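Local coordinates for tail fiber protein (Pseudomonas aeruginosa, PDB 6CL6) that forms the trimeric receptor-binding fibre of the R2 pyocin, a contractile injection system, and probably recognises the surface of target bacteria, at residues A[42-47]-A[56-61]; A[68-73]-A[94-99]. One frame throughout, in Å; residues are numbered along the deposited sequence. Where two conformers were deposited one is given.

Both contacts lie in the N-terminal part of the fibre fragment and belong to one antiparallel sheet, interaction 1 along its outermost strand in this chain and interaction 2 at the ends of inner strands, their centres about 13 Å apart. Interaction 1 lays loop 42-47 along strand 57-60. Thr60 and Phe72, one from each contact, are joined by backbone pairing. Each combines buried and exposed residues and touches the second subunit, but their chemistry differs. The backbone carries interaction 1, through CH...O contacts, one weak hydrogen bond and water bridges. Charged and polar side chains carry interaction 2, where Arg70, just before strand 72-79, reaches across the end of strand 85-92 to loop 94-99.

Interaction 1: residues A[42-47]-A[56-61]; sequences TAVSNS and PLMLTN
Loop 42-47 runs almost parallel to the edge strand 57-60, the two directions differing by 11°, and the gap between them narrows toward Asn46. There the two segments meet backbone to backbone. Asn46 CA directs its hydrogen at Leu59 O over 3.1 Å, and Asn46 O receives the CA-H of Thr60, with CA and O 3.2 Å apart. A weak hydrogen bond, Asn61 N to Asn46 O at 3.3 Å, closes this end. Thr60 OG1, anti to its backbone N (chi1 177°), lies 3.5 Å from Ser47 C and is hydrogen-bonded to Ser48 O and His62 N. The other end is looser. Val44 CG2 touches Met58 CB at 3.7 Å, the two side chains crossing obliquely, while water fills in for direct pairing. Water 2 donates to Val44 O and accepts from Leu59 N, 3.0 Å away; water 1 accepts from Ala43 N and donates to Leu57 O. Tyr79 of the second subunit packs on both Asn46 and Leu59. Leu59 O is buried without a conventional hydrogen-bond partner, so the CA-H of Asn46 probably offers it partial compensation, and between the two segments the backbones are joined by weak and water-mediated bonds instead of regular strand pairing.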
ATOM      1  N   THR A  42      18.998 -69.103  32.841  1.00 15.55           N
ATOM      2  CA  THR A  42      19.704 -70.252  32.275  1.00 19.56           C
ATOM      3  C   THR A  42      18.899 -71.547  32.299  1.00  9.79           C
ATOM      4  O   THR A  42      19.453 -72.611  31.969  1.00 13.27           O
ATOM      5  CB  THR A  42      21.028 -70.501  33.026  1.00  9.22           C
ATOM      6  OG1 THR A  42      20.732 -70.734  34.388  1.00 13.68           O
ATOM      7  CG2 THR A  42      21.939 -69.326  32.902  1.00 13.73           C
ATOM      8  N   ALA A  43      17.628 -71.509  32.711  1.00  8.70           N
ATOM      9  CA  ALA A  43      16.903 -72.772  32.903  1.00  9.59           C
ATOM     10  C   ALA A  43      16.528 -73.450  31.590  1.00 22.79           C
ATOM     11  O   ALA A  43      16.368 -74.676  31.547  1.00 14.53           O
ATOM     12  CB  ALA A  43      15.642 -72.543  33.738  1.00  9.67           C
ATOM     13  N   VAL A  44      16.350 -72.688  30.514  1.00 12.83           N
ATOM     14  CA  VAL A  44      16.001 -73.251  29.221  1.00  9.08           C
ATOM     15  C   VAL A  44      16.955 -72.683  28.184  1.00 14.58           C
ATOM     16  O   VAL A  44      17.609 -71.664  28.400  1.00 13.58           O
ATOM     17  CB  VAL A  44      14.539 -73.003  28.824  1.00 16.63           C
ATOM     18  CG1 VAL A  44      13.581 -73.766  29.755  1.00 12.42           C
ATOM     19  CG2 VAL A  44      14.233 -71.502  28.800  1.00 15.33           C
ATOM     20  N   SER A  45      17.057 -73.363  27.053  1.00 13.51           N
ATOM     21  CA  SER A  45      18.008 -72.932  26.030  1.00  9.97           C
ATOM     22  C   SER A  45      17.658 -71.515  25.577  1.00 18.29           C
ATOM     23  O   SER A  45      16.515 -71.063  25.684  1.00 18.65           O
ATOM     24  CB  SER A  45      18.001 -73.871  24.815  1.00  9.72           C
ATOM     25  OG  SER A  45      16.890 -73.639  23.977  1.00 23.03           O
ATOM     26  N   ASN A  46      18.651 -70.818  25.055  0.62 12.66           N
ATOM     27  CA  ASN A  46      18.471 -69.413  24.697  0.62 17.02           C
ATOM     28  C   ASN A  46      17.777 -69.219  23.349  0.62  9.10           C
ATOM     29  O   ASN A  46      17.795 -68.092  22.806  0.62  8.98           O
ATOM     30  CB  ASN A  46      19.817 -68.680  24.715  0.62 17.48           C
ATOM     31  CG  ASN A  46      20.775 -69.172  23.641  0.62 14.97           C
ATOM     32  OD1 ASN A  46      20.368 -69.809  22.658  0.62 18.91           O
ATOM     33  ND2 ASN A  46      22.050 -68.876  23.827  0.62 19.70           N
ATOM     34  N   SER A  47      17.153 -70.255  22.796  0.62 14.78           N
ATOM     35  CA  SER A  47      16.248 -70.113  21.660  0.62 13.97           C
ATOM     36  C   SER A  47      14.839 -70.602  21.992  0.62 10.24           C
ATOM     37  O   SER A  47      14.031 -70.817  21.088  0.62 17.72           O
ATOM     38  CB  SER A  47      16.790 -70.865  20.441  0.62 32.62           C
ATOM     39  OG  SER A  47      16.785 -72.254  20.666  0.62 22.82           O
ATOM     40  N   PRO A  56       9.871 -68.677  35.402  1.00 10.94           N
ATOM     41  CA  PRO A  56       9.635 -67.239  35.505  1.00  8.80           C
ATOM     42  C   PRO A  56      10.702 -66.373  34.894  1.00 11.92           C
ATOM     43  O   PRO A  56      10.476 -65.173  34.769  1.00  9.57           O
ATOM     44  CB  PRO A  56       9.531 -67.007  37.014  1.00 11.58           C
ATOM     45  CG  PRO A  56      10.257 -68.156  37.645  1.00 14.45           C
ATOM     46  CD  PRO A  56      10.046 -69.325  36.718  1.00 17.55           C
ATOM     47  N   LEU A  57      11.810 -66.938  34.427  1.00  8.29           N
ATOM     48  CA  LEU A  57      12.853 -66.177  33.766  1.00 13.72           C
ATOM     49  C   LEU A  57      13.499 -67.040  32.685  1.00 18.54           C
ATOM     50  O   LEU A  57      13.853 -68.194  32.925  1.00 13.65           O
ATOM     51  CB  LEU A  57      13.888 -65.681  34.798  1.00  7.26           C
ATOM     52  CG  LEU A  57      15.030 -64.835  34.255  1.00  8.69           C
ATOM     53  CD1 LEU A  57      14.574 -63.511  33.786  1.00  7.13           C
ATOM     54  CD2 LEU A  57      16.087 -64.656  35.282  1.00  7.04           C
ATOM     55  N   MET A  58      13.585 -66.494  31.473  1.00  9.14           N
ATOM     56  CA  MET A  58      14.353 -67.093  30.398  1.00 12.50           C
ATOM     57  C   MET A  58      15.040 -65.969  29.626  1.00 12.31           C
ATOM     58  O   MET A  58      14.751 -64.773  29.813  1.00 17.60           O
ATOM     59  CB  MET A  58      13.489 -67.916  29.449  1.00 19.82           C
ATOM     60  CG  MET A  58      12.407 -67.089  28.776  1.00 15.83           C
ATOM     61  SD  MET A  58      11.350 -68.056  27.682  1.00 28.54           S
ATOM     62  CE  MET A  58      10.846 -69.406  28.740  1.00 42.98           C
ATOM     63  N   LEU A  59      15.993 -66.360  28.787  1.00  8.07           N
ATOM     64  CA  LEU A  59      16.695 -65.470  27.865  1.00 10.31           C
ATOM     65  C   LEU A  59      16.592 -66.095  26.477  1.00 11.73           C
ATOM     66  O   LEU A  59      16.932 -67.265  26.308  1.00 10.78           O
ATOM     67  CB  LEU A  59      18.157 -65.290  28.231  1.00 18.47           C
ATOM     68  CG  LEU A  59      19.119 -64.568  27.259  1.00  9.88           C
ATOM     69  CD1 LEU A  59      18.765 -63.101  27.116  1.00  7.65           C
ATOM     70  CD2 LEU A  59      20.547 -64.734  27.724  1.00 21.87           C
ATOM     71  N   THR A  60      16.106 -65.336  25.495  1.00  8.25           N
ATOM     72  CA  THR A  60      15.863 -65.954  24.211  1.00 14.28           C
ATOM     73  C   THR A  60      15.836 -64.889  23.130  1.00 15.64           C
ATOM     74  O   THR A  60      15.465 -63.746  23.376  1.00 12.35           O
ATOM     75  CB  THR A  60      14.544 -66.745  24.212  1.00  8.68           C
ATOM     76  OG1 THR A  60      14.294 -67.295  22.934  1.00 15.41           O
ATOM     77  CG2 THR A  60      13.396 -65.883  24.650  1.00  8.59           C
ATOM     78  N   ASN A  61      16.258 -65.297  21.934  1.00 11.96           N
ATOM     79  CA  ASN A  61      16.105 -64.478  20.727  1.00 13.88           C
ATOM     80  C   ASN A  61      15.044 -65.068  19.818  1.00  9.12           C
ATOM     81  O   ASN A  61      14.992 -64.758  18.629  1.00 20.93           O
ATOM     82  CB  ASN A  61      17.435 -64.331  19.997  1.00  9.47           C
ATOM     83  CG  ASN A  61      17.952 -65.653  19.461  1.00 14.03           C
ATOM     84  OD1 ASN A  61      17.469 -66.709  19.826  1.00 14.16           O
ATOM     85  ND2 ASN A  61      18.965 -65.584  18.588  1.00 19.46           N
TER
HETATM   86  O   HOH W   1      16.189 -69.455  34.261  1.00  9.71           O
HETATM   87  O   HOH W   2      16.913 -69.189  29.453  1.00 10.09           O

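Interaction 2: residues A[68-73]-A[94-99]; sequences AGRYFY and NATSEM
Arg70, Glu98 and Asn94 bury the most surface here, and the guanidinium of Arg70 joins the other two. Its chain leaves the backbone with CG anti to the carbonyl carbon and bends at chi3 (65°), carrying NH1 and NH2 to the loop 94-99. NH1 forms a salt bridge with Glu98 OE2 at 3.1 Å, the N-H aimed almost straight at the oxygen (167°). OE2 lies in the guanidinium plane, yet it is approached from above the carboxylate, the two planes standing 84° apart. Thr96 OG1 donates to the same OE2 over a short 2.5 Å and accepts from Arg70 NH2 at 2.8 Å, so the hydroxyl links guanidinium to carboxylate. Two donors on OE2 would be expected to favour the ionised acid; the other oxygen, OE1, is bonded to Tyr100 OH.

The contact belongs to an antiparallel beta-meander: residues 68-73 lead into strand 72-79, while the loop 94-99 connects strands 85-92 and 99-104, with Arg70 passing over Ser92 at the end of the strand between. The connection begins with a classic gamma turn centred on Ala95, in which Thr96 N bonds to Asn94 O at 2.7 Å. Arg70 NH2 bonds to this same carbonyl at 2.9 Å, nearly along its C=O axis, and thereby fastens the turn.

Water completes the Asn94 side. Arg70 NE donates to water 3 over 3.0 Å, and this water lies between Tyr71 O and Asn94 OD1. Water 4 donates to Asn94 OD1 at 2.8 Å and accepts from Tyr71 N. Tyr105 of the second subunit packs on Asn94, while the Phe72 ring brings CE2 near Glu98 O and rests on Ala90 and Ser92.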
ATOM      1  N   ALA A  68      12.468 -59.021  16.654  1.00 17.68           N
ATOM      2  CA  ALA A  68      13.032 -60.136  15.914  1.00 30.85           C
ATOM      3  C   ALA A  68      14.532 -59.953  15.685  1.00 12.03           C
ATOM      4  O   ALA A  68      15.014 -58.860  15.338  1.00 12.16           O
ATOM      5  CB  ALA A  68      12.308 -60.284  14.575  1.00 26.75           C
ATOM      6  N   GLY A  69      15.265 -61.049  15.874  1.00  9.78           N
ATOM      7  CA  GLY A  69      16.707 -61.023  15.784  1.00 20.39           C
ATOM      8  C   GLY A  69      17.449 -60.639  17.036  1.00 23.61           C
ATOM      9  O   GLY A  69      18.681 -60.689  17.028  1.00 19.40           O
ATOM     10  N   ARG A  70      16.756 -60.268  18.125  1.00 11.26           N
ATOM     11  CA  ARG A  70      17.443 -59.797  19.332  1.00  9.99           C
ATOM     12  C   ARG A  70      17.103 -60.658  20.548  1.00 11.71           C
ATOM     13  O   ARG A  70      15.954 -61.122  20.697  1.00 14.62           O
ATOM     14  CB  ARG A  70      17.085 -58.353  19.643  1.00 14.85           C
ATOM     15  CG  ARG A  70      17.793 -57.391  18.673  1.00 18.39           C
ATOM     16  CD  ARG A  70      17.486 -55.965  19.026  1.00 20.27           C
ATOM     17  NE  ARG A  70      18.030 -55.581  20.324  1.00 16.64           N
ATOM     18  CZ  ARG A  70      17.735 -54.451  20.924  1.00 23.71           C
ATOM     19  NH1 ARG A  70      16.908 -53.596  20.340  1.00 27.45           N
ATOM     20  NH2 ARG A  70      18.275 -54.162  22.095  1.00 23.75           N
ATOM     21  N   TYR A  71      18.110 -60.860  21.390  1.00  8.26           N
ATOM     22  CA  TYR A  71      17.894 -61.507  22.666  1.00  8.66           C
ATOM     23  C   TYR A  71      17.195 -60.580  23.663  1.00 13.15           C
ATOM     24  O   TYR A  71      17.516 -59.397  23.774  1.00 11.13           O
ATOM     25  CB  TYR A  71      19.215 -61.971  23.265  1.00  8.10           C
ATOM     26  CG  TYR A  71      19.808 -63.182  22.564  1.00 14.47           C
ATOM     27  CD1 TYR A  71      19.441 -64.473  22.912  1.00 16.07           C
ATOM     28  CD2 TYR A  71      20.716 -63.018  21.523  1.00 19.42           C
ATOM     29  CE1 TYR A  71      19.948 -65.567  22.251  1.00 13.54           C
ATOM     30  CE2 TYR A  71      21.264 -64.136  20.862  1.00 11.43           C
ATOM     31  CZ  TYR A  71      20.873 -65.398  21.236  1.00 18.65           C
ATOM     32  OH  TYR A  71      21.381 -66.480  20.594  1.00 21.14           O
ATOM     33  N   PHE A  72      16.238 -61.136  24.398  1.00 12.32           N
ATOM     34  CA  PHE A  72      15.610 -60.457  25.520  1.00  9.04           C
ATOM     35  C   PHE A  72      15.497 -61.409  26.704  1.00  7.87           C
ATOM     36  O   PHE A  72      15.111 -62.589  26.539  1.00 10.15           O
ATOM     37  CB  PHE A  72      14.188 -59.926  25.158  1.00  9.05           C
ATOM     38  CG  PHE A  72      14.202 -58.641  24.391  1.00 12.10           C
ATOM     39  CD1 PHE A  72      14.669 -58.586  23.093  1.00 12.31           C
ATOM     40  CD2 PHE A  72      13.813 -57.447  25.022  1.00 12.83           C
ATOM     41  CE1 PHE A  72      14.706 -57.370  22.399  1.00 13.58           C
ATOM     42  CE2 PHE A  72      13.850 -56.236  24.334  1.00 18.78           C
ATOM     43  CZ  PHE A  72      14.291 -56.208  23.031  1.00 17.81           C
ATOM     44  N   TYR A  73      15.765 -60.873  27.903  1.00  8.98           N
ATOM     45  CA  TYR A  73      15.334 -61.523  29.135  1.00 11.35           C
ATOM     46  C   TYR A  73      13.829 -61.407  29.244  1.00 10.98           C
ATOM     47  O   TYR A  73      13.267 -60.321  29.033  1.00 11.12           O
ATOM     48  CB  TYR A  73      15.968 -60.870  30.358  1.00  7.20           C
ATOM     49  CG  TYR A  73      17.462 -60.863  30.396  1.00  9.05           C
ATOM     50  CD1 TYR A  73      18.186 -59.814  29.858  1.00  8.83           C
ATOM     51  CD2 TYR A  73      18.145 -61.877  31.042  1.00 11.57           C
ATOM     52  CE1 TYR A  73      19.576 -59.834  29.936  1.00  9.55           C
ATOM     53  CE2 TYR A  73      19.488 -61.881  31.142  1.00  7.02           C
ATOM     54  CZ  TYR A  73      20.199 -60.878  30.585  1.00  9.43           C
ATOM     55  OH  TYR A  73      21.583 -60.931  30.707  1.00 11.83           O
ATOM     56  N   ASN A  94      21.251 -56.539  25.108  1.00 14.50           N
ATOM     57  CA  ASN A  94      22.419 -55.821  24.631  1.00 14.35           C
ATOM     58  C   ASN A  94      21.973 -54.671  23.730  1.00 12.17           C
ATOM     59  O   ASN A  94      20.796 -54.517  23.443  1.00 15.26           O
ATOM     60  CB  ASN A  94      23.338 -56.779  23.859  1.00 18.04           C
ATOM     61  CG  ASN A  94      22.728 -57.243  22.559  1.00 15.65           C
ATOM     62  OD1 ASN A  94      21.694 -57.891  22.530  1.00 20.13           O
ATOM     63  ND2 ASN A  94      23.379 -56.906  21.447  1.00 16.39           N
ATOM     64  N   ALA A  95      22.946 -53.848  23.327  1.00 11.67           N
ATOM     65  CA  ALA A  95      22.824 -52.861  22.266  1.00 10.78           C
ATOM     66  C   ALA A  95      22.045 -51.626  22.677  1.00 25.73           C
ATOM     67  O   ALA A  95      22.518 -50.501  22.446  1.00 13.50           O
ATOM     68  CB  ALA A  95      22.201 -53.479  21.012  1.00 17.48           C
ATOM     69  N   THR A  96      20.843 -51.820  23.235  1.00 11.55           N
ATOM     70  CA  THR A  96      20.025 -50.714  23.736  1.00 10.33           C
ATOM     71  C   THR A  96      19.371 -51.146  25.044  1.00 20.86           C
ATOM     72  O   THR A  96      19.400 -52.328  25.410  1.00 21.42           O
ATOM     73  CB  THR A  96      18.925 -50.319  22.742  1.00 19.07           C
ATOM     74  OG1 THR A  96      18.004 -51.402  22.623  1.00 17.51           O
ATOM     75  CG2 THR A  96      19.482 -50.019  21.353  1.00 22.89           C
ATOM     76  N   SER A  97      18.752 -50.187  25.740  1.00 10.15           N
ATOM     77  CA  SER A  97      18.026 -50.429  26.996  1.00  9.45           C
ATOM     78  C   SER A  97      16.543 -50.260  26.706  1.00 16.84           C
ATOM     79  O   SER A  97      16.046 -49.127  26.619  1.00 12.87           O
ATOM     80  CB  SER A  97      18.456 -49.436  28.097  1.00 10.07           C
ATOM     81  OG  SER A  97      19.837 -49.588  28.417  1.00 14.30           O
ATOM     82  N   GLU A  98      15.845 -51.387  26.527  1.00 13.92           N
ATOM     83  CA  GLU A  98      14.448 -51.401  26.134  1.00  8.27           C
ATOM     84  C   GLU A  98      13.646 -52.369  26.988  1.00 17.29           C
ATOM     85  O   GLU A  98      14.168 -53.380  27.456  1.00 13.69           O
ATOM     86  CB  GLU A  98      14.275 -51.822  24.676  1.00 11.48           C
ATOM     87  CG  GLU A  98      14.833 -50.839  23.705  1.00 13.04           C
ATOM     88  CD  GLU A  98      14.804 -51.316  22.269  1.00 18.22           C
ATOM     89  OE1 GLU A  98      13.865 -52.038  21.868  1.00 23.79           O
ATOM     90  OE2 GLU A  98      15.762 -50.981  21.547  1.00 23.86           O
ATOM     91  N   MET A  99      12.347 -52.071  27.123  1.00 19.24           N
ATOM     92  CA  MET A  99      11.403 -52.924  27.859  1.00 18.04           C
ATOM     93  C   MET A  99      10.081 -53.021  27.122  1.00 20.07           C
ATOM     94  O   MET A  99       9.592 -52.022  26.564  1.00 12.91           O
ATOM     95  CB  MET A  99      11.139 -52.361  29.265  1.00  8.83           C
ATOM     96  CG  MET A  99      10.142 -53.161  30.100  1.00 10.58           C
ATOM     97  SD  MET A  99       9.710 -52.379  31.689  1.00 12.01           S
ATOM     98  CE  MET A  99      11.278 -52.481  32.524  1.00 23.02           C
TER
HETATM   99  O   HOH W   3      19.057 -57.244  22.648  1.00  9.32           O
HETATM  100  O   HOH W   4      20.625 -59.554  20.612  1.00 14.41           O